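Long-range contacts in ankyrin-repeat protein B (Legionella pneumophila, PDB 5K34), which is an F-box effector that probably hijacks the host ubiquitin-proteasome system by structural mimicry, with an ankyrin domain that probably serves in protein binding: residues A[16-21]-A[58-63]; A[51-56]-A[84-89]; A[35-40]-A[66-71]; A[42-47]-A[76-81]. All blocks are in the same frame, centred on the assembly; numbering follows the deposited sequence.

Interaction 1 (A[16-21]-A[58-63]). With SO4 (sulfate ion), chain C.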
# COMPACT_ATOMS: atom_id res chain seq x y z
N VAL A 16 7.09 -7.62 -0.04
CA VAL A 16 6.62 -8.84 -0.69
C VAL A 16 5.34 -9.39 -0.05
O VAL A 16 4.40 -9.81 -0.76
CB VAL A 16 7.74 -9.89 -0.72
CG1 VAL A 16 7.20 -11.24 -1.19
CG2 VAL A 16 8.85 -9.42 -1.64
N ALA A 17 5.30 -9.41 1.28
CA ALA A 17 4.12 -9.93 1.96
C ALA A 17 2.92 -9.09 1.60
O ALA A 17 1.84 -9.62 1.33
CB ALA A 17 4.35 -9.92 3.47
N ALA A 18 3.06 -7.76 1.60
CA ALA A 18 1.93 -6.90 1.26
C ALA A 18 1.50 -7.09 -0.19
O ALA A 18 0.30 -7.24 -0.47
CB ALA A 18 2.28 -5.46 1.52
N ARG A 19 2.46 -7.16 -1.13
CA ARG A 19 2.11 -7.35 -2.54
C ARG A 19 1.41 -8.66 -2.79
O ARG A 19 0.57 -8.76 -3.72
CB ARG A 19 3.42 -7.28 -3.34
CG ARG A 19 3.16 -7.13 -4.86
CD ARG A 19 4.46 -7.04 -5.67
NE ARG A 19 5.24 -5.86 -5.37
CZ ARG A 19 6.42 -5.86 -4.72
NH1 ARG A 19 6.95 -6.95 -4.20
NH2 ARG A 19 7.04 -4.69 -4.53
N SER A 20 1.71 -9.68 -1.98
CA SER A 20 1.08 -10.99 -2.16
C SER A 20 -0.16 -11.18 -1.32
O SER A 20 -0.74 -12.27 -1.30
CB SER A 20 2.04 -12.13 -1.86
OG SER A 20 2.48 -12.04 -0.53
N ASN A 21 -0.64 -10.13 -0.66
CA ASN A 21 -1.85 -10.21 0.17
C ASN A 21 -1.67 -11.13 1.36
O ASN A 21 -2.65 -11.64 1.91
CB ASN A 21 -3.08 -10.62 -0.66
CG ASN A 21 -4.39 -9.96 -0.19
OD1 ASN A 21 -4.43 -8.98 0.55
ND2 ASN A 21 -5.50 -10.50 -0.70
N TYR A 58 -6.08 -6.17 -2.23
CA TYR A 58 -6.90 -5.06 -1.77
C TYR A 58 -7.33 -5.16 -0.31
O TYR A 58 -7.48 -4.14 0.34
CB TYR A 58 -8.09 -4.79 -2.74
CG TYR A 58 -7.61 -4.44 -4.12
CD1 TYR A 58 -6.83 -3.30 -4.35
CD2 TYR A 58 -7.93 -5.21 -5.20
CE1 TYR A 58 -6.37 -2.97 -5.61
CE2 TYR A 58 -7.50 -4.87 -6.49
CZ TYR A 58 -6.72 -3.78 -6.67
OH TYR A 58 -6.27 -3.53 -7.95
N GLN A 59 -7.47 -6.39 0.19
CA GLN A 59 -7.78 -6.53 1.63
C GLN A 59 -6.59 -6.08 2.52
O GLN A 59 -6.86 -5.37 3.50
CB GLN A 59 -8.21 -7.94 1.99
CG GLN A 59 -9.38 -8.49 1.16
CD GLN A 59 -8.92 -9.38 0.03
OE1 GLN A 59 -8.00 -9.01 -0.74
NE2 GLN A 59 -9.50 -10.56 -0.10
N THR A 60 -5.39 -6.36 2.10
CA THR A 60 -4.23 -5.89 2.83
C THR A 60 -4.13 -4.36 2.72
O THR A 60 -3.82 -3.68 3.69
CB THR A 60 -2.97 -6.58 2.31
OG1 THR A 60 -3.04 -7.97 2.63
CG2 THR A 60 -1.69 -6.00 2.95
N ALA A 61 -4.39 -3.81 1.54
CA ALA A 61 -4.38 -2.34 1.37
C ALA A 61 -5.41 -1.68 2.29
O ALA A 61 -5.13 -0.67 2.93
CB ALA A 61 -4.67 -1.97 -0.07
N ASN A 62 -6.62 -2.25 2.35
CA ASN A 62 -7.67 -1.76 3.23
C ASN A 62 -7.24 -1.80 4.69
O ASN A 62 -7.41 -0.83 5.44
CB ASN A 62 -8.98 -2.52 3.05
CG ASN A 62 -9.84 -2.00 1.91
OD1 ASN A 62 -9.96 -2.61 0.81
ND2 ASN A 62 -10.46 -0.86 2.14
N TYR A 63 -6.66 -2.93 5.12
CA TYR A 63 -6.19 -3.04 6.50
C TYR A 63 -5.17 -1.97 6.81
O TYR A 63 -5.24 -1.30 7.85
CB TYR A 63 -5.63 -4.45 6.74
CG TYR A 63 -4.98 -4.58 8.06
CD1 TYR A 63 -3.64 -4.30 8.23
CD2 TYR A 63 -5.71 -5.00 9.20
CE1 TYR A 63 -3.00 -4.43 9.46
CE2 TYR A 63 -5.09 -5.11 10.45
CZ TYR A 63 -3.75 -4.84 10.56
OH TYR A 63 -3.13 -4.98 11.80
S SO4 C . -7.07 -13.26 -2.56
O1 SO4 C . -7.31 -14.74 -2.49
O2 SO4 C . -5.57 -12.94 -2.36
O3 SO4 C . -7.58 -12.70 -3.85
O4 SO4 C . -7.92 -12.52 -1.60
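Ala18 is the first residue of 16-21 to meet 58-63: its backbone faces the methyl of Thr60, with Ala18 CA and Thr60 CG2 4.1 Å apart. That methyl lies anti to its own backbone N, while Thr60 OG1 stays beside that N (chi1 -67°), and this split sends the carbon branch to Ala18 and the oxygen to Asn21. Ser20 leaves the helical path. Asn21, at positive phi, is the C' residue of a Schellman motif, its N bonding back to Ala18 O and the N of the following residue to Ala17 O. The turn delivers the Asn21 amide to the start of helix 58-67. There Asn21 OD1 takes two hydrogen bonds. The Thr60 backbone N donates to OD1 at 3.2 Å, almost in line with the Asn21 side-chain C=O bond, and Thr60 OG1 donates to the same OD1 at 2.7 Å from a more bent direction. The other end of the amide works too: Asn21 ND2 gives a hydrogen bond of 2.9 Å to Gln59 OE1, standing well above that carbonyl plane. A sulfate, probably from the crystallisation liquor, bridges the pair on the outer side, with Asn21 ND2 donating to its O2 at 3.0 Å (nearly straight, 172°) and Gln59 NE2 to its O4 at 2.9 Å. Inward, Thr60 also packs on Leu23 and Ala52. A Schellman turn closing helix 5-19 and passing a side-chain carbonyl to a first-turn N-H of helix 58-67 thus joins two helices of the ankyrin-repeat array.

Interaction 2 (A[51-56]-A[84-89])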
# COMPACT_ATOMS: atom_id res chain seq x y z
N ALA A 51 2.71 -1.36 -2.38
CA ALA A 51 2.97 -2.76 -2.73
C ALA A 51 1.66 -3.54 -2.79
O ALA A 51 1.43 -4.31 -3.74
CB ALA A 51 3.94 -3.39 -1.76
N ALA A 52 0.81 -3.38 -1.77
CA ALA A 52 -0.46 -4.07 -1.76
C ALA A 52 -1.30 -3.66 -2.94
O ALA A 52 -1.87 -4.54 -3.60
CB ALA A 52 -1.18 -3.82 -0.43
N ILE A 53 -1.38 -2.37 -3.23
CA ILE A 53 -2.18 -1.92 -4.39
C ILE A 53 -1.68 -2.57 -5.67
O ILE A 53 -2.46 -3.15 -6.44
CB ILE A 53 -2.15 -0.38 -4.48
CG1 ILE A 53 -2.96 0.21 -3.32
CG2 ILE A 53 -2.70 0.08 -5.85
CD1 ILE A 53 -2.66 1.70 -3.09
N GLU A 54 -0.36 -2.52 -5.93
CA GLU A 54 0.10 -3.04 -7.23
C GLU A 54 -0.05 -4.53 -7.32
O GLU A 54 -0.18 -5.07 -8.44
CB GLU A 54 1.54 -2.63 -7.52
CG GLU A 54 2.59 -3.35 -6.71
CD GLU A 54 3.99 -2.78 -6.91
OE1 GLU A 54 4.19 -1.93 -7.81
OE2 GLU A 54 4.88 -3.14 -6.11
N GLY A 55 -0.08 -5.27 -6.21
CA GLY A 55 -0.31 -6.72 -6.21
C GLY A 55 -1.78 -7.07 -6.24
O GLY A 55 -2.09 -8.27 -6.18
N LYS A 56 -2.68 -6.09 -6.31
CA LYS A 56 -4.13 -6.33 -6.23
C LYS A 56 -4.51 -6.98 -4.92
O LYS A 56 -5.52 -7.68 -4.79
CB LYS A 56 -4.63 -7.16 -7.42
CG LYS A 56 -4.26 -6.57 -8.78
CD LYS A 56 -4.95 -7.24 -9.94
CE LYS A 56 -4.66 -8.72 -10.02
NZ LYS A 56 -5.28 -9.26 -11.28
N SER A 84 -2.89 7.81 -7.02
CA SER A 84 -2.66 7.85 -8.47
C SER A 84 -2.42 6.47 -9.04
O SER A 84 -2.83 6.18 -10.16
CB SER A 84 -1.53 8.84 -8.83
OG SER A 84 -0.24 8.30 -8.55
N LEU A 85 -1.82 5.56 -8.26
CA LEU A 85 -1.61 4.19 -8.73
C LEU A 85 -2.96 3.47 -8.87
O LEU A 85 -3.19 2.76 -9.86
CB LEU A 85 -0.68 3.46 -7.76
CG LEU A 85 -0.21 2.08 -8.23
CD1 LEU A 85 0.61 2.21 -9.53
CD2 LEU A 85 0.58 1.40 -7.13
N LEU A 86 -3.85 3.65 -7.89
CA LEU A 86 -5.22 3.11 -7.99
C LEU A 86 -5.92 3.66 -9.22
O LEU A 86 -6.60 2.92 -9.94
CB LEU A 86 -6.00 3.42 -6.71
CG LEU A 86 -5.64 2.55 -5.51
CD1 LEU A 86 -6.13 3.26 -4.23
CD2 LEU A 86 -6.23 1.15 -5.64
N LYS A 87 -5.78 4.97 -9.44
CA LYS A 87 -6.43 5.59 -10.61
C LYS A 87 -5.89 4.99 -11.90
O LYS A 87 -6.66 4.79 -12.85
CB LYS A 87 -6.24 7.09 -10.58
CG LYS A 87 -7.19 7.80 -9.62
CD LYS A 87 -6.93 9.30 -9.65
CE LYS A 87 -7.90 10.07 -8.78
NZ LYS A 87 -9.15 10.39 -9.54
N LYS A 88 -4.58 4.73 -11.97
CA LYS A 88 -4.04 4.06 -13.16
C LYS A 88 -4.65 2.65 -13.44
O LYS A 88 -4.95 2.25 -14.57
CB LYS A 88 -2.54 3.95 -13.06
CG LYS A 88 -1.80 5.23 -13.33
CD LYS A 88 -0.28 5.02 -13.41
CE LYS A 88 0.05 4.03 -14.51
NZ LYS A 88 1.44 4.30 -15.02
N GLN A 89 -4.83 1.89 -12.35
CA GLN A 89 -5.46 0.59 -12.39
C GLN A 89 -6.91 0.72 -12.88
O GLN A 89 -7.35 -0.05 -13.73
CB GLN A 89 -5.43 -0.09 -11.01
CG GLN A 89 -4.03 -0.50 -10.58
CD GLN A 89 -4.09 -1.33 -9.30
OE1 GLN A 89 -5.01 -1.18 -8.49
NE2 GLN A 89 -3.10 -2.18 -9.11
O HOH W 1 -0.98 -3.55 -10.70
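Ile53 pushes its side chain between Leu85, Leu86 and Gln89, joining helix 48-54 to helix 82-91 within the stacked helices of the ankyrin-repeat domain. The tight part is aliphatic, with Ile53 and Leu86 buried. Ile53 CG2 carries most of it, lying 3.7 Å from Leu86 CD2. The same methyl reaches Leu85 CD2 at 3.8 Å. At the far end of the isoleucine, Ile53 CD1 rests on the branch point of the leucine, Leu86 CG, at 3.9 Å; the two side chains cross at about a right angle. Behind them, Leu86 also meets Leu106 and Ile107 of helix 97-112, and Tyr58 of helix 58-67.

Toward solvent the contact opens out. Leu85 CD2 does no more than brush Glu54 CB at 4.2 Å, and the carboxylate of Glu54 is turned to other partners, forming salt bridges with Arg19 and Arg46. A water bridges the two helices here, donating to Glu54 O and accepting from Gln89 NE2 at 3.0 Å.

Gln89 marks the border between the two regions. Its chain runs extended beyond CG, with CD anti to CA (chi2 -172°), and its OE1 is held by the hydroxyl of Tyr58, which would fix the rotation of the amide. The other end of that amide crosses to the C-terminal end of helix 48-54, where Lys56 N closes a Schellman motif on Ile53 O. Gln89 NE2 hydrogen-bonds to this same Ile53 O at 2.9 Å, standing 50° out of the carbonyl plane on the face opposite Lys56 N.

Interaction 3 (A[35-40]-A[66-71])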
# COMPACT_ATOMS: atom_id res chain seq x y z
N ASP A 35 7.35 0.89 11.26
CA ASP A 35 6.29 1.82 10.93
C ASP A 35 6.07 1.77 9.41
O ASP A 35 6.94 2.24 8.63
CB ASP A 35 6.66 3.24 11.39
CG ASP A 35 5.61 4.26 11.06
OD1 ASP A 35 4.65 4.00 10.28
OD2 ASP A 35 5.68 5.41 11.59
N PRO A 36 4.93 1.22 8.96
CA PRO A 36 4.80 0.99 7.50
C PRO A 36 4.55 2.28 6.74
O PRO A 36 4.52 2.26 5.49
CB PRO A 36 3.56 0.07 7.44
CG PRO A 36 2.74 0.50 8.63
CD PRO A 36 3.75 0.78 9.72
N THR A 37 4.31 3.40 7.43
CA THR A 37 3.96 4.65 6.75
C THR A 37 5.21 5.49 6.44
O THR A 37 5.08 6.50 5.69
CB THR A 37 3.00 5.53 7.61
OG1 THR A 37 3.73 6.09 8.73
CG2 THR A 37 1.83 4.73 8.13
N GLN A 38 6.34 5.14 7.02
CA GLN A 38 7.54 5.96 6.84
C GLN A 38 8.51 5.25 5.91
O GLN A 38 8.75 4.05 6.01
CB GLN A 38 8.19 6.23 8.20
CG GLN A 38 7.32 7.07 9.15
CD GLN A 38 6.71 8.32 8.51
OE1 GLN A 38 5.47 8.47 8.40
NE2 GLN A 38 7.58 9.27 8.12
N THR A 39 9.08 6.02 5.00
CA THR A 39 9.94 5.47 3.96
C THR A 39 11.05 6.46 3.65
O THR A 39 11.16 7.51 4.33
CB THR A 39 9.11 5.07 2.72
OG1 THR A 39 9.97 4.47 1.76
CG2 THR A 39 8.38 6.27 2.12
N ASN A 40 11.89 6.17 2.67
CA ASN A 40 13.05 7.01 2.38
C ASN A 40 13.57 6.68 1.00
O ASN A 40 13.04 5.84 0.29
CB ASN A 40 14.14 6.79 3.46
CG ASN A 40 14.59 5.35 3.57
OD1 ASN A 40 14.57 4.58 2.61
ND2 ASN A 40 15.00 4.95 4.77
N ARG A 66 -6.68 1.50 7.03
CA ARG A 66 -7.54 1.69 8.21
C ARG A 66 -6.72 1.75 9.49
O ARG A 66 -7.07 2.56 10.39
CB ARG A 66 -8.55 0.53 8.26
CG ARG A 66 -9.64 0.66 9.33
CD ARG A 66 -10.49 1.95 9.22
NE ARG A 66 -11.33 2.03 8.01
CZ ARG A 66 -11.37 3.09 7.19
NH1 ARG A 66 -10.65 4.16 7.47
NH2 ARG A 66 -12.12 3.04 6.10
N LYS A 67 -5.65 1.00 9.60
CA LYS A 67 -4.95 0.81 10.87
C LYS A 67 -3.84 1.81 11.09
O LYS A 67 -3.46 2.07 12.26
CB LYS A 67 -4.41 -0.60 10.97
CG LYS A 67 -5.51 -1.65 11.25
CD LYS A 67 -6.12 -1.52 12.65
CE LYS A 67 -7.32 -2.42 12.81
NZ LYS A 67 -8.06 -2.05 14.05
N TYR A 68 -3.32 2.44 10.04
CA TYR A 68 -2.20 3.37 10.14
C TYR A 68 -2.52 4.63 9.40
O TYR A 68 -3.42 4.66 8.55
CB TYR A 68 -0.92 2.75 9.52
CG TYR A 68 -0.48 1.49 10.21
CD1 TYR A 68 0.31 1.54 11.38
CD2 TYR A 68 -0.91 0.25 9.76
CE1 TYR A 68 0.68 0.34 12.04
CE2 TYR A 68 -0.58 -0.94 10.41
CZ TYR A 68 0.20 -0.86 11.56
OH TYR A 68 0.55 -2.02 12.21
N THR A 69 -1.86 5.71 9.74
CA THR A 69 -2.09 7.01 9.09
C THR A 69 -1.15 7.21 7.91
O THR A 69 0.02 7.57 8.08
CB THR A 69 -1.96 8.19 10.08
OG1 THR A 69 -2.87 7.95 11.16
CG2 THR A 69 -2.32 9.51 9.38
N PHE A 70 -1.63 6.86 6.73
CA PHE A 70 -0.89 7.05 5.49
C PHE A 70 -1.32 8.33 4.79
O PHE A 70 -2.49 8.68 4.82
CB PHE A 70 -1.20 5.91 4.48
CG PHE A 70 -0.48 4.61 4.77
CD1 PHE A 70 0.76 4.34 4.24
CD2 PHE A 70 -1.08 3.63 5.59
CE1 PHE A 70 1.42 3.14 4.50
CE2 PHE A 70 -0.43 2.44 5.87
CZ PHE A 70 0.81 2.19 5.33
N ASP A 71 -0.36 9.00 4.13
CA ASP A 71 -0.66 10.09 3.24
C ASP A 71 -0.97 9.49 1.85
O ASP A 71 -0.04 8.98 1.21
CB ASP A 71 0.54 11.05 3.17
CG ASP A 71 0.34 12.13 2.14
OD1 ASP A 71 -0.68 12.18 1.41
OD2 ASP A 71 1.31 12.95 1.99
O HOH W 2 2.61 7.95 4.42
O HOH W 3 1.79 7.97 10.39
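Pro36 and Thr37 each set a carbon on an aromatic ring of 66-71. Pro36 CG sits over the middle of the Tyr68 ring, 3.7 Å from its centroid, and Thr37 CG2 does the same to Phe70, 3.8 Å from that centroid and only 4° off the normal; both are CH-pi contacts. Thr37 CG2 also lies 3.4 Å from Thr69 O and touches Tyr68 CB beside it. Pro36 O approaches Phe70 CE1 to 3.4 Å and is buried without a hydrogen-bonding partner.

One step out, Asp35 fixes the threonine. Its OD1 accepts from Thr37 N at 2.9 Å, an Asx turn, and from Thr37 OG1 at 2.8 Å, both arriving on the same face of the carboxylate. The hydroxyl reaches it by lying between the backbone N and the carbonyl carbon (chi1 72°), which leaves the methyl for Phe70. Two waters complete the seam: one donates to Thr37 OG1 and Thr69 O, the other links Thr37 O to Asp71 N.

In the ankyrin-repeat domain, loop 35-40 and the chain leaving helix 58-67 are flanked by helix 23-30, whose Leu30 meets Pro36 and Tyr68, and by helix 48-54, where Pro48 touches Pro36 and Leu49 touches Phe70.

Interaction 4 (A[42-47]-A[76-81])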
# COMPACT_ATOMS: atom_id res chain seq x y z
N TYR A 42 16.27 5.13 0.04
CA TYR A 42 16.80 3.78 -0.11
C TYR A 42 15.67 2.81 -0.53
O TYR A 42 15.85 1.92 -1.33
CB TYR A 42 17.47 3.29 1.19
CG TYR A 42 18.07 1.91 1.05
CD1 TYR A 42 19.31 1.72 0.41
CD2 TYR A 42 17.39 0.79 1.48
CE1 TYR A 42 19.84 0.44 0.25
CE2 TYR A 42 17.90 -0.49 1.34
CZ TYR A 42 19.13 -0.64 0.72
OH TYR A 42 19.64 -1.93 0.55
N HIS A 43 14.49 3.04 0.07
CA HIS A 43 13.28 2.26 -0.23
C HIS A 43 12.45 2.87 -1.36
O HIS A 43 11.26 2.52 -1.51
CB HIS A 43 12.48 2.09 1.05
CG HIS A 43 13.20 1.28 2.08
ND1 HIS A 43 13.70 0.01 1.81
CD2 HIS A 43 13.52 1.56 3.37
CE1 HIS A 43 14.28 -0.46 2.90
NE2 HIS A 43 14.18 0.45 3.86
N LEU A 44 13.07 3.73 -2.18
CA LEU A 44 12.46 4.33 -3.35
C LEU A 44 11.21 5.17 -3.00
O LEU A 44 10.35 5.38 -3.88
CB LEU A 44 12.13 3.29 -4.45
CG LEU A 44 13.27 2.35 -4.86
CD1 LEU A 44 12.81 1.39 -5.96
CD2 LEU A 44 14.65 2.99 -5.10
N ASN A 45 11.11 5.57 -1.73
CA ASN A 45 9.92 6.29 -1.24
C ASN A 45 8.61 5.50 -1.41
O ASN A 45 7.53 6.08 -1.43
CB ASN A 45 9.82 7.71 -1.82
CG ASN A 45 10.73 8.67 -1.12
OD1 ASN A 45 11.39 9.52 -1.83
ND2 ASN A 45 10.79 8.62 0.14
N ARG A 46 8.73 4.17 -1.47
CA ARG A 46 7.54 3.33 -1.52
C ARG A 46 7.12 2.89 -0.13
O ARG A 46 7.90 2.93 0.83
CB ARG A 46 7.81 2.07 -2.39
CG ARG A 46 8.49 2.36 -3.73
CD ARG A 46 8.38 1.19 -4.68
NE ARG A 46 7.10 1.24 -5.39
CZ ARG A 46 6.40 0.18 -5.75
NH1 ARG A 46 5.24 0.35 -6.39
NH2 ARG A 46 6.81 -1.06 -5.47
N THR A 47 5.86 2.42 -0.01
CA THR A 47 5.39 1.82 1.24
C THR A 47 4.70 0.50 0.91
O THR A 47 4.38 0.25 -0.26
CB THR A 47 4.33 2.72 1.92
OG1 THR A 47 3.15 2.77 1.11
CG2 THR A 47 4.88 4.14 2.21
N ASP A 76 6.00 7.94 -4.54
CA ASP A 76 7.29 7.25 -4.57
C ASP A 76 8.17 7.83 -5.66
O ASP A 76 7.82 8.82 -6.34
CB ASP A 76 7.10 5.74 -4.70
CG ASP A 76 6.69 5.27 -6.04
OD1 ASP A 76 6.56 6.04 -7.02
OD2 ASP A 76 6.49 4.00 -6.16
N ASN A 77 9.37 7.26 -5.82
CA ASN A 77 10.35 7.83 -6.78
C ASN A 77 10.02 7.52 -8.21
O ASN A 77 10.72 8.03 -9.10
CB ASN A 77 11.78 7.42 -6.40
CG ASN A 77 12.26 8.17 -5.16
OD1 ASN A 77 11.58 9.05 -4.68
ND2 ASN A 77 13.47 7.78 -4.71
N TYR A 78 9.01 6.69 -8.47
CA TYR A 78 8.47 6.53 -9.81
C TYR A 78 7.44 7.64 -10.08
O TYR A 78 6.99 7.78 -11.23
CB TYR A 78 7.77 5.19 -9.99
CG TYR A 78 8.70 4.01 -9.80
CD1 TYR A 78 9.43 3.51 -10.88
CD2 TYR A 78 8.86 3.43 -8.56
CE1 TYR A 78 10.25 2.38 -10.73
CE2 TYR A 78 9.68 2.32 -8.38
CZ TYR A 78 10.36 1.79 -9.46
OH TYR A 78 11.14 0.67 -9.29
N GLY A 79 7.03 8.35 -9.03
CA GLY A 79 6.02 9.41 -9.16
C GLY A 79 4.61 8.92 -8.76
O GLY A 79 3.66 9.71 -8.89
N ASP A 80 4.44 7.68 -8.32
CA ASP A 80 3.12 7.14 -8.00
C ASP A 80 2.76 7.32 -6.54
O ASP A 80 3.57 7.03 -5.65
CB ASP A 80 3.09 5.65 -8.30
CG ASP A 80 3.38 5.32 -9.76
OD1 ASP A 80 2.93 6.06 -10.67
OD2 ASP A 80 4.04 4.28 -10.01
N SER A 81 1.55 7.79 -6.28
CA SER A 81 1.00 7.78 -4.91
C SER A 81 -0.02 6.63 -4.82
O SER A 81 -0.45 6.08 -5.83
CB SER A 81 0.30 9.12 -4.61
OG SER A 81 -0.78 9.25 -5.51
O HOH W 4 4.89 2.76 -7.90
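Leu44 to Arg46 and Asp76 to Tyr78 meet where two loops of the ankyrin-repeat domain come side by side, one leading into helix 48-54 and the other into helix 82-91, as the finger loops do in such arrays. Each loop contains a tight turn, type I' from His43 to Arg46 and type I from Asp76 to Gly79.

Backbone to backbone, Asn77 N donates to Leu44 O at 2.9 Å, and Asp76 CA makes a CH...O contact of 3.4 Å with Asn45 O.

Among apolar groups, Leu44 CD1 lies 4.1 Å from Tyr78 CE2, and Arg46 CD comes to the edge of the same ring.

Charge supplies the rest. Arg46 and Asp76 run side by side; the arginine chain bends at chi3 (85°), which places NE toward the acid, and Arg46 NE meets Asp76 OD2 at 2.9 Å in a nearly straight salt bridge, the oxygen lying in the guanidinium plane. On its other carboxylate oxygen, Asp76 OD1 accepts from Asp80 N at 3.0 Å, a bond that spans the turn and ties Asp80 back to Asp76. One water also joins the group: it accepts from Arg46 NH1 and donates to Asp76 OD2 and to Asp80 OD2, each at 2.7 Å.

From the N terminus, the chain lays down 16-21, 35-40, 42-47 and 51-56 before any contact closes. Their partners then follow in the same order: 58-63 closes interaction 1, 66-71 interaction 3, 76-81 interaction 4 and 84-89 interaction 2. All four loops therefore cross and none is nested. Interaction 1 ties helix 5-19 to helix 58-67, interaction 2 ties helix 48-54 to helix 82-91, and interactions 3 and 4 fasten the connecting loops alongside. Side chains link the sites directly: Glu54 joins interactions 1, 2 and 4, while Thr39 OG1 hydrogen-bonds to Arg46 O, linking interactions 3 and 4. Interactions 2 and 3 do not touch.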